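Local coordinates for protein type 6 secretion amidase effector 2 (Salmonella typhi, PDB 6WIN) that probably acts as an antibacterial toxin delivered by type VI secretion, an amidase that hydrolyses the peptide part of bacterial peptidoglycan, at residues I85-Q90 and S101-R106; T55-F60 and H73-L78; G42-G47 and A128-E133; R106-G111 and Y119-N124. All blocks are in the same frame, centred on the assembly; numbering follows the deposited sequence.

Interaction 1: I85-Q90 and S101-R106; sequences IWVMDQ and SKRYIR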
# COMPACT_ATOMS: atom_id res chain seq x y z
N ILE A 85 -7.35 6.86 5.25
CA ILE A 85 -5.98 6.64 5.72
C ILE A 85 -5.03 7.62 5.04
O ILE A 85 -5.22 8.01 3.89
CB ILE A 85 -5.51 5.19 5.48
CG1 ILE A 85 -5.56 4.85 3.99
CG2 ILE A 85 -6.35 4.20 6.26
CD1 ILE A 85 -4.94 3.50 3.64
N TRP A 86 -3.99 7.99 5.77
CA TRP A 86 -2.87 8.74 5.22
C TRP A 86 -1.73 7.77 4.93
O TRP A 86 -1.35 6.99 5.80
CB TRP A 86 -2.42 9.82 6.20
CG TRP A 86 -3.27 11.05 6.20
CD1 TRP A 86 -4.28 11.35 7.07
CD2 TRP A 86 -3.18 12.14 5.29
NE1 TRP A 86 -4.82 12.58 6.76
CE2 TRP A 86 -4.16 13.08 5.66
CE3 TRP A 86 -2.35 12.43 4.20
CZ2 TRP A 86 -4.35 14.28 4.98
CZ3 TRP A 86 -2.54 13.63 3.51
CH2 TRP A 86 -3.53 14.53 3.91
N VAL A 87 -1.20 7.80 3.69
CA VAL A 87 -0.08 6.96 3.30
C VAL A 87 1.06 7.83 2.76
O VAL A 87 0.87 9.00 2.41
CB VAL A 87 -0.47 5.90 2.25
CG1 VAL A 87 -1.70 5.10 2.69
CG2 VAL A 87 -0.69 6.55 0.88
N MSE A 88 2.24 7.24 2.70
CA MSE A 88 3.41 7.81 2.02
C MSE A 88 3.74 6.96 0.78
O MSE A 88 3.96 5.74 0.89
CB MSE A 88 4.60 7.86 2.99
CG MSE A 88 5.86 8.54 2.47
SE MSE A 88 5.64 10.48 2.41
CE MSE A 88 5.67 10.93 4.40
N ASP A 89 3.74 7.57 -0.41
CA ASP A 89 3.91 6.78 -1.62
C ASP A 89 4.57 7.59 -2.73
O ASP A 89 5.02 8.72 -2.54
CB ASP A 89 2.56 6.18 -2.08
CG ASP A 89 1.48 7.23 -2.37
OD1 ASP A 89 1.76 8.45 -2.33
OD2 ASP A 89 0.34 6.82 -2.66
N GLN A 90 4.67 6.96 -3.90
CA GLN A 90 5.13 7.60 -5.12
C GLN A 90 4.50 6.84 -6.28
O GLN A 90 3.97 5.74 -6.12
CB GLN A 90 6.66 7.58 -5.23
CG GLN A 90 7.20 6.27 -5.83
CD GLN A 90 8.71 6.23 -5.96
OE1 GLN A 90 9.42 7.15 -5.53
NE2 GLN A 90 9.22 5.16 -6.56
N SER A 101 5.55 11.75 -1.25
CA SER A 101 4.72 12.64 -0.46
C SER A 101 3.50 11.91 0.10
O SER A 101 3.13 10.84 -0.37
CB SER A 101 4.25 13.85 -1.27
OG SER A 101 3.57 13.44 -2.44
N LYS A 102 2.87 12.55 1.09
CA LYS A 102 1.69 12.01 1.74
C LYS A 102 0.43 12.29 0.94
O LYS A 102 0.29 13.34 0.31
CB LYS A 102 1.47 12.61 3.13
CG LYS A 102 2.69 12.93 3.93
CD LYS A 102 2.23 13.59 5.21
CE LYS A 102 3.36 13.76 6.17
NZ LYS A 102 2.85 14.34 7.45
N ARG A 103 -0.53 11.36 1.02
CA ARG A 103 -1.85 11.61 0.47
C ARG A 103 -2.90 10.85 1.28
O ARG A 103 -2.60 9.88 1.98
CB ARG A 103 -1.93 11.23 -1.02
CG ARG A 103 -1.90 9.73 -1.30
CD ARG A 103 -2.12 9.47 -2.79
NE ARG A 103 -2.06 8.05 -3.11
CZ ARG A 103 -3.07 7.32 -3.57
NH1 ARG A 103 -4.26 7.89 -3.76
NH2 ARG A 103 -2.90 6.03 -3.84
N TYR A 104 -4.13 11.33 1.18
CA TYR A 104 -5.27 10.83 1.93
C TYR A 104 -6.06 9.90 1.03
O TYR A 104 -6.50 10.30 -0.06
CB TYR A 104 -6.16 11.98 2.38
CG TYR A 104 -7.27 11.67 3.38
CD1 TYR A 104 -6.98 11.13 4.61
CD2 TYR A 104 -8.59 12.01 3.10
CE1 TYR A 104 -7.98 10.89 5.53
CE2 TYR A 104 -9.60 11.78 4.02
CZ TYR A 104 -9.28 11.22 5.23
OH TYR A 104 -10.25 10.98 6.16
N ILE A 105 -6.23 8.65 1.47
CA ILE A 105 -7.00 7.64 0.76
C ILE A 105 -8.28 7.43 1.56
O ILE A 105 -8.23 6.99 2.72
CB ILE A 105 -6.21 6.34 0.59
CG1 ILE A 105 -4.86 6.63 -0.07
CG2 ILE A 105 -7.01 5.31 -0.19
CD1 ILE A 105 -4.08 5.38 -0.50
N ARG A 106 -9.42 7.76 0.96
CA ARG A 106 -10.70 7.73 1.66
C ARG A 106 -11.34 6.35 1.67
O ARG A 106 -11.17 5.55 0.74
CB ARG A 106 -11.67 8.72 1.03
CG ARG A 106 -11.06 10.06 0.73
CD ARG A 106 -12.07 11.14 0.94
NE ARG A 106 -13.39 10.80 0.40
CZ ARG A 106 -13.64 10.59 -0.89
NH1 ARG A 106 -14.88 10.30 -1.28
NH2 ARG A 106 -12.67 10.69 -1.79
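R103 and D89 each place CG between their own backbone N and carbonyl carbon (chi1 71° and 59°), and the arginine then runs extended from CG to NE. The two side chains meet at about a right angle, on the face that also carries I85, V87, S101 and I105. R103 NE gives a nearly straight bond of 2.7 Å to the syn lone pair of D89 OD2, in the plane of the guanidinium. Carboxylate and guanidinium lie within 14° of coplanar, K97 forms a second salt bridge at D89 OD1, and H73 NE2 is a further donor to D89 OD2. I105 CD1 covers part of one guanidinium face and also touches V87 CG2 at 3.8 Å. The backbones form an antiparallel hairpin at the edge of the six-stranded sheet, with I85–I105, V87–R103 and D89–S101 as hydrogen-bonded pairs and W86–Y104 and M88–K102 as non-hydrogen-bonded ones. Its first pair is tight, I85 N to I105 O being 2.7 Å, while D89 N to S101 O is a weak 3.3 Å. On the other face Y104 CB sits 3.8 Å from the centroid of the W86 six-membered ring, almost directly over it. Y104 CD1 lies over the indole face, 3.4 Å from W86 NE1, with the rings oblique, and the Y104 hydroxyl bonds to D81. Selenomethionine M88 CE rests 3.6 Å from K102 CG.

Interaction 2: T55-F60 and H73-L78; sequences TVIATF and HAAFFL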
# COMPACT_ATOMS: atom_id res chain seq x y z
N THR A 55 4.21 0.89 8.62
CA THR A 55 3.92 -0.45 8.13
C THR A 55 3.77 -0.43 6.62
O THR A 55 3.12 0.46 6.05
CB THR A 55 2.64 -0.98 8.78
OG1 THR A 55 2.78 -0.97 10.21
CG2 THR A 55 2.37 -2.39 8.31
N VAL A 56 4.38 -1.41 5.95
CA VAL A 56 4.21 -1.54 4.51
C VAL A 56 2.83 -2.12 4.23
O VAL A 56 2.47 -3.18 4.75
CB VAL A 56 5.30 -2.43 3.91
CG1 VAL A 56 4.99 -2.70 2.45
CG2 VAL A 56 6.70 -1.78 4.09
N ILE A 57 2.05 -1.43 3.39
CA ILE A 57 0.70 -1.84 3.03
C ILE A 57 0.54 -1.83 1.52
O ILE A 57 1.34 -1.25 0.79
CB ILE A 57 -0.36 -0.95 3.71
CG1 ILE A 57 -0.26 0.50 3.20
CG2 ILE A 57 -0.16 -0.99 5.23
CD1 ILE A 57 -1.36 1.42 3.76
N ALA A 58 -0.51 -2.49 1.04
CA ALA A 58 -0.73 -2.61 -0.40
C ALA A 58 -2.18 -2.99 -0.68
O ALA A 58 -2.89 -3.49 0.19
CB ALA A 58 0.20 -3.66 -1.02
N THR A 59 -2.59 -2.76 -1.92
CA THR A 59 -3.85 -3.29 -2.43
C THR A 59 -3.74 -4.80 -2.61
O THR A 59 -2.79 -5.29 -3.24
CB THR A 59 -4.19 -2.65 -3.78
OG1 THR A 59 -3.12 -2.94 -4.70
CG2 THR A 59 -4.35 -1.13 -3.65
N PHE A 60 -4.71 -5.55 -2.09
CA PHE A 60 -4.72 -7.01 -2.22
C PHE A 60 -6.08 -7.50 -2.70
O PHE A 60 -7.12 -7.01 -2.26
CB PHE A 60 -4.41 -7.70 -0.89
CG PHE A 60 -2.95 -7.76 -0.56
CD1 PHE A 60 -2.17 -8.83 -0.98
CD2 PHE A 60 -2.36 -6.77 0.21
CE1 PHE A 60 -0.84 -8.91 -0.67
CE2 PHE A 60 -1.03 -6.84 0.52
CZ PHE A 60 -0.26 -7.92 0.09
N HIS A 73 -1.40 -0.90 -6.01
CA HIS A 73 -0.65 0.18 -5.38
C HIS A 73 -0.05 -0.34 -4.08
O HIS A 73 -0.59 -1.25 -3.46
CB HIS A 73 -1.55 1.41 -5.12
CG HIS A 73 -0.80 2.65 -4.75
ND1 HIS A 73 0.11 3.26 -5.60
CD2 HIS A 73 -0.82 3.40 -3.62
CE1 HIS A 73 0.63 4.31 -5.00
NE2 HIS A 73 0.08 4.43 -3.80
N ALA A 74 1.08 0.25 -3.70
CA ALA A 74 1.75 -0.07 -2.45
C ALA A 74 2.20 1.24 -1.81
O ALA A 74 2.40 2.24 -2.50
CB ALA A 74 2.95 -1.00 -2.66
N ALA A 75 2.34 1.23 -0.49
CA ALA A 75 2.64 2.47 0.22
C ALA A 75 3.09 2.17 1.64
O ALA A 75 3.01 1.03 2.10
CB ALA A 75 1.42 3.41 0.22
N PHE A 76 3.56 3.21 2.32
CA PHE A 76 3.81 3.15 3.76
C PHE A 76 2.62 3.75 4.50
O PHE A 76 2.19 4.86 4.18
CB PHE A 76 5.07 3.91 4.16
CG PHE A 76 6.35 3.37 3.58
CD1 PHE A 76 6.96 2.24 4.13
CD2 PHE A 76 6.97 4.01 2.53
CE1 PHE A 76 8.15 1.76 3.62
CE2 PHE A 76 8.17 3.54 2.01
CZ PHE A 76 8.75 2.40 2.55
N PHE A 77 2.10 3.03 5.49
CA PHE A 77 1.02 3.56 6.31
C PHE A 77 1.51 4.69 7.20
O PHE A 77 2.58 4.60 7.80
CB PHE A 77 0.43 2.44 7.17
CG PHE A 77 -0.62 2.90 8.12
CD1 PHE A 77 -1.91 3.15 7.69
CD2 PHE A 77 -0.32 3.06 9.47
CE1 PHE A 77 -2.90 3.57 8.59
CE2 PHE A 77 -1.29 3.47 10.37
CZ PHE A 77 -2.58 3.73 9.93
N LEU A 78 0.72 5.76 7.31
CA LEU A 78 1.05 6.86 8.23
C LEU A 78 0.05 7.04 9.36
O LEU A 78 0.46 7.32 10.48
CB LEU A 78 1.19 8.19 7.47
CG LEU A 78 2.29 8.35 6.43
CD1 LEU A 78 2.24 9.76 5.82
CD2 LEU A 78 3.68 8.05 7.00
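T55 and F77 begin a run of backbone bonds that uses most of the polar atoms facing across these two strands. F77 N gives a straight bond of 2.8 Å to T55 O. I57 and A75 then pair reciprocally, I57 N reaching A75 O at 2.9 Å and A75 N reaching I57 O at 3.0 Å. At the far end T59 N donates to H73 O at 2.9 Å. H73 N finds a side-chain acceptor instead, T59 OG1 at 3.0 Å; that hydroxyl lies between T59's backbone N and carbonyl carbon (chi1 60°). Outward-facing groups are used as well: A58 and V56 bond to strand 129-133, F76 to M88, and T55 OG1 to E52. The side chains on both faces pack by apolar contact. I57 CD1 comes to the edge of the F77 ring, 4.0 Å from F77 CB, and V56 CG2 lies 3.9 Å from F76 CE1, beside helix 23-30. H73 NE2 is bonded to D89, and its side chain touches C23 at the start of that helix, consistent with the Cys-His pair and third polar residue of papain-like amidases, D89 probably being the third. With both H73 N and O bonded to T59, the chemistry implies a histidine whose backbone is fixed by the neighbouring strand.

Interaction 3: G42-G47 and A128-E133; sequences GAAVFG and AYFIVE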
# COMPACT_ATOMS: atom_id res chain seq x y z
N GLY A 42 -2.20 -9.53 4.32
CA GLY A 42 -2.28 -9.50 5.77
C GLY A 42 -3.56 -8.86 6.28
O GLY A 42 -4.59 -8.83 5.61
N ALA A 43 -3.49 -8.35 7.52
CA ALA A 43 -4.65 -7.75 8.16
C ALA A 43 -5.08 -6.48 7.42
O ALA A 43 -4.26 -5.78 6.81
CB ALA A 43 -4.32 -7.41 9.61
N ALA A 44 -6.39 -6.19 7.48
CA ALA A 44 -6.91 -4.96 6.88
C ALA A 44 -6.29 -3.74 7.55
O ALA A 44 -6.00 -3.75 8.75
CB ALA A 44 -8.44 -4.89 6.99
N VAL A 45 -6.08 -2.69 6.78
CA VAL A 45 -5.54 -1.44 7.31
C VAL A 45 -6.64 -0.56 7.90
O VAL A 45 -6.55 -0.12 9.05
CB VAL A 45 -4.77 -0.69 6.21
CG1 VAL A 45 -4.39 0.72 6.68
CG2 VAL A 45 -3.55 -1.50 5.76
N PHE A 46 -7.70 -0.28 7.14
CA PHE A 46 -8.74 0.63 7.61
C PHE A 46 -9.51 -0.02 8.76
O PHE A 46 -10.05 -1.12 8.61
CB PHE A 46 -9.69 1.00 6.48
CG PHE A 46 -10.69 2.06 6.86
CD1 PHE A 46 -10.29 3.39 6.97
CD2 PHE A 46 -12.00 1.73 7.15
CE1 PHE A 46 -11.19 4.37 7.34
CE2 PHE A 46 -12.92 2.71 7.51
CZ PHE A 46 -12.51 4.03 7.61
N GLY A 47 -9.58 0.67 9.90
CA GLY A 47 -10.20 0.12 11.09
C GLY A 47 -9.27 -0.62 12.02
O GLY A 47 -9.61 -0.82 13.19
N ALA A 128 -9.24 -1.31 0.28
CA ALA A 128 -8.45 -2.25 -0.51
C ALA A 128 -7.07 -2.53 0.08
O ALA A 128 -6.36 -3.39 -0.44
CB ALA A 128 -8.30 -1.73 -1.95
N TYR A 129 -6.69 -1.85 1.15
CA TYR A 129 -5.32 -1.90 1.63
C TYR A 129 -5.18 -2.87 2.80
O TYR A 129 -5.96 -2.83 3.75
CB TYR A 129 -4.84 -0.50 2.04
CG TYR A 129 -4.52 0.31 0.81
CD1 TYR A 129 -5.52 1.03 0.15
CD2 TYR A 129 -3.24 0.31 0.28
CE1 TYR A 129 -5.24 1.75 -1.00
CE2 TYR A 129 -2.93 1.02 -0.86
CZ TYR A 129 -3.93 1.74 -1.49
OH TYR A 129 -3.61 2.43 -2.63
N PHE A 130 -4.16 -3.71 2.71
CA PHE A 130 -3.88 -4.71 3.72
C PHE A 130 -2.38 -4.71 3.99
O PHE A 130 -1.58 -4.35 3.13
CB PHE A 130 -4.34 -6.11 3.27
CG PHE A 130 -5.84 -6.23 3.11
CD1 PHE A 130 -6.60 -6.89 4.07
CD2 PHE A 130 -6.50 -5.69 2.01
CE1 PHE A 130 -7.99 -6.99 3.94
CE2 PHE A 130 -7.88 -5.80 1.88
CZ PHE A 130 -8.62 -6.44 2.84
N ILE A 131 -2.01 -5.12 5.21
CA ILE A 131 -0.60 -5.25 5.54
C ILE A 131 0.05 -6.30 4.65
O ILE A 131 -0.51 -7.38 4.40
CB ILE A 131 -0.46 -5.59 7.03
CG1 ILE A 131 -1.04 -4.47 7.89
CG2 ILE A 131 0.99 -5.84 7.39
CD1 ILE A 131 -0.94 -4.69 9.39
N VAL A 132 1.25 -5.98 4.16
CA VAL A 132 2.01 -6.90 3.31
C VAL A 132 2.63 -7.97 4.20
O VAL A 132 3.39 -7.65 5.11
CB VAL A 132 3.11 -6.15 2.53
CG1 VAL A 132 4.09 -7.14 1.94
CG2 VAL A 132 2.50 -5.29 1.43
N GLU A 133 2.32 -9.23 3.93
CA GLU A 133 2.82 -10.34 4.74
C GLU A 133 3.58 -11.34 3.88
O GLU A 133 3.52 -11.31 2.65
CB GLU A 133 1.67 -11.07 5.47
CG GLU A 133 1.56 -10.74 6.95
CD GLU A 133 2.83 -11.09 7.75
OE1 GLU A 133 3.58 -12.04 7.38
OE2 GLU A 133 3.06 -10.41 8.78
O HOH W 1 -8.22 -1.45 4.49
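V45 and Y129 make one close-packed end of this contact. V45 N bonds to Y129 O at 3.0 Å, while V45 CG2 presses on the same peptide, 3.4 Å from Y129 O. The same methyl also packs on I57, and V45 as a whole is buried against I57 and F77. Next along, I131 N donates to A43 O at 2.8 Å, and the F130 ring is drawn in beside the turning chain, its CG anti to the carbonyl carbon (chi1 -65°). G42 O meets that ring at its edge, 3.2 Å from F130 CD1, and A44 CB lies 3.7 Å from F130 CE1. G42 is tightly packed too, with a short but bent, weak bond of 2.7 Å from G42 N to I131 O. The looser side is at A43, where the chain turns a corner, and A44, both exposed. Near V45 a water bridges the two segments, accepting from F46 N at 2.9 Å and donating to Y129 O at 2.7 Å, so that this carbonyl holds two partners. Strand 40-44 is outermost on this side of the sheet, and strand 129-133 bonds on its other flank to strand 56-59. The chemistry implies an edge strand held by a few backbone bonds, with the buried V45 just beyond its end.

Interaction 4: R106-G111 and Y119-N124; sequences RKLHNG and YIRMSN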
# COMPACT_ATOMS: atom_id res chain seq x y z
N ARG A 106 -9.42 7.76 0.96
CA ARG A 106 -10.70 7.73 1.66
C ARG A 106 -11.34 6.35 1.67
O ARG A 106 -11.17 5.55 0.74
CB ARG A 106 -11.67 8.72 1.03
CG ARG A 106 -11.06 10.06 0.73
CD ARG A 106 -12.07 11.14 0.94
NE ARG A 106 -13.39 10.80 0.40
CZ ARG A 106 -13.64 10.59 -0.89
NH1 ARG A 106 -14.88 10.30 -1.28
NH2 ARG A 106 -12.67 10.69 -1.79
N LYS A 107 -12.09 6.08 2.73
CA LYS A 107 -13.11 5.06 2.70
C LYS A 107 -14.28 5.59 1.87
O LYS A 107 -14.86 6.63 2.19
CB LYS A 107 -13.56 4.70 4.11
CG LYS A 107 -14.46 3.46 4.18
CD LYS A 107 -15.87 3.83 4.59
CE LYS A 107 -16.77 2.59 4.67
NZ LYS A 107 -17.07 2.05 3.30
N LEU A 108 -14.56 4.91 0.76
CA LEU A 108 -15.58 5.35 -0.17
C LEU A 108 -16.96 4.85 0.26
O LEU A 108 -17.08 3.85 0.97
CB LEU A 108 -15.25 4.83 -1.57
CG LEU A 108 -13.81 5.14 -2.01
CD1 LEU A 108 -13.54 4.59 -3.40
CD2 LEU A 108 -13.59 6.64 -1.96
N HIS A 109 -17.99 5.57 -0.16
CA HIS A 109 -19.35 5.09 0.04
C HIS A 109 -19.53 3.75 -0.68
O HIS A 109 -19.24 3.63 -1.87
CB HIS A 109 -20.36 6.11 -0.49
CG HIS A 109 -20.46 7.35 0.35
ND1 HIS A 109 -20.91 7.33 1.66
CD2 HIS A 109 -20.16 8.64 0.08
CE1 HIS A 109 -20.90 8.55 2.14
NE2 HIS A 109 -20.45 9.37 1.21
N ASN A 110 -20.00 2.74 0.06
CA ASN A 110 -20.21 1.40 -0.49
C ASN A 110 -18.98 0.91 -1.25
O ASN A 110 -19.07 0.36 -2.35
CB ASN A 110 -21.46 1.37 -1.39
CG ASN A 110 -21.96 -0.05 -1.67
OD1 ASN A 110 -21.42 -1.04 -1.18
ND2 ASN A 110 -23.02 -0.14 -2.47
N GLY A 111 -17.80 1.11 -0.65
CA GLY A 111 -16.53 0.75 -1.26
C GLY A 111 -15.96 -0.58 -0.82
O GLY A 111 -14.80 -0.86 -1.13
N TYR A 119 -12.35 -4.12 -5.89
CA TYR A 119 -12.75 -2.88 -5.24
C TYR A 119 -12.88 -1.78 -6.29
O TYR A 119 -12.03 -1.66 -7.17
CB TYR A 119 -11.71 -2.41 -4.19
CG TYR A 119 -11.44 -3.35 -3.04
CD1 TYR A 119 -12.07 -3.16 -1.82
CD2 TYR A 119 -10.54 -4.40 -3.17
CE1 TYR A 119 -11.82 -3.99 -0.76
CE2 TYR A 119 -10.29 -5.25 -2.11
CZ TYR A 119 -10.93 -5.03 -0.91
OH TYR A 119 -10.68 -5.86 0.15
N ILE A 120 -13.95 -0.98 -6.19
CA ILE A 120 -14.03 0.22 -7.02
C ILE A 120 -12.86 1.15 -6.69
O ILE A 120 -12.42 1.25 -5.54
CB ILE A 120 -15.37 0.96 -6.82
CG1 ILE A 120 -15.57 1.33 -5.35
CG2 ILE A 120 -16.53 0.12 -7.31
CD1 ILE A 120 -16.34 2.63 -5.14
N ARG A 121 -12.36 1.84 -7.72
CA ARG A 121 -11.28 2.83 -7.62
C ARG A 121 -10.18 2.38 -6.66
O ARG A 121 -9.79 3.09 -5.73
CB ARG A 121 -11.84 4.20 -7.23
CG ARG A 121 -12.86 4.74 -8.23
CD ARG A 121 -13.94 5.57 -7.56
NE ARG A 121 -13.38 6.72 -6.87
CZ ARG A 121 -14.07 7.58 -6.12
NH1 ARG A 121 -13.44 8.59 -5.53
NH2 ARG A 121 -15.38 7.42 -5.96
N MSE A 122 -9.66 1.19 -6.91
CA MSE A 122 -8.97 0.39 -5.90
C MSE A 122 -7.82 1.13 -5.20
O MSE A 122 -7.77 1.18 -3.97
CB MSE A 122 -8.48 -0.92 -6.53
CG MSE A 122 -8.42 -2.07 -5.57
SE MSE A 122 -7.43 -3.59 -6.23
CE MSE A 122 -9.06 -4.38 -7.08
N SER A 123 -6.91 1.72 -5.98
CA SER A 123 -5.77 2.44 -5.41
C SER A 123 -6.19 3.65 -4.58
O SER A 123 -5.41 4.11 -3.73
CB SER A 123 -4.83 2.88 -6.53
OG SER A 123 -5.45 3.87 -7.32
N ASN A 124 -7.40 4.17 -4.81
CA ASN A 124 -7.95 5.29 -4.05
C ASN A 124 -9.05 4.85 -3.09
O ASN A 124 -9.90 5.66 -2.69
CB ASN A 124 -8.46 6.37 -5.00
CG ASN A 124 -7.37 6.90 -5.92
OD1 ASN A 124 -6.26 7.14 -5.48
ND2 ASN A 124 -7.68 7.04 -7.20
O HOH W 2 -9.48 8.13 -1.97
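R106 meets N124 through a water, which accepts from R106 N at 3.0 Å and donates to N124 O at 2.6 Å. The side chain of R106 bends toward R121, bringing like charges close: R106 NH2 and R121 NH1 are 4.4 Å apart, probably at some cost in repulsion. K107 points away from the second segment and folds back on its own, with K107 NZ bonded to L108 O at 2.9 Å and paired with E127. L108 carries most of the apolar contact. Its CG lies anti to the carbonyl carbon, beside the backbone N (chi1 -51°), and the two methyls part from there. CD1 stands over the centre of the R121 guanidinium, 4.0 Å above its plane, and the same L108 CD1 touches I120 CD1 at 3.8 Å. CD2 lies over the rim of the R106 guanidinium, so the leucine contacts both arginines. From L108 to G111 the chain makes a type II beta turn, closed by a weak bond from G111 N to L108 O. G111 O then comes to the edge of the Y119 ring, 3.6 Å from Y119 CD1, and N125 ND2 bonds to the carbonyls of both G111 and I120. Apart from R106, the end of strand 101-106, both segments belong to the long connection between strands 101-106 and 129-133, and its returning arm is held to those strands by R103, bonded to S123 and N124, and by the Y129 hydroxyl, bonded to S123 O.

How the interactions relate
Interactions 1, 2 and 3 are successive parts of one antiparallel sheet, and interaction 4 is the loop beyond its edge strand. Interactions 1 and 2, their centres about 9 Å apart, meet where H73 NE2 bonds to D89 OD2 at 2.7 Å, probably part of the active site with C23. Interaction 3 adjoins interaction 2 through the backbone, F130 N to A58 O at 2.8 Å, and brings the Y129 hydroxyl up against H73. Interaction 4 lies about 14 Å from interaction 1, centre to centre, yet reaches it at R103 NH1 to N124 OD1, 2.7 Å. R103 thus joins loop 119-124 to D89, a likely second shell around the site.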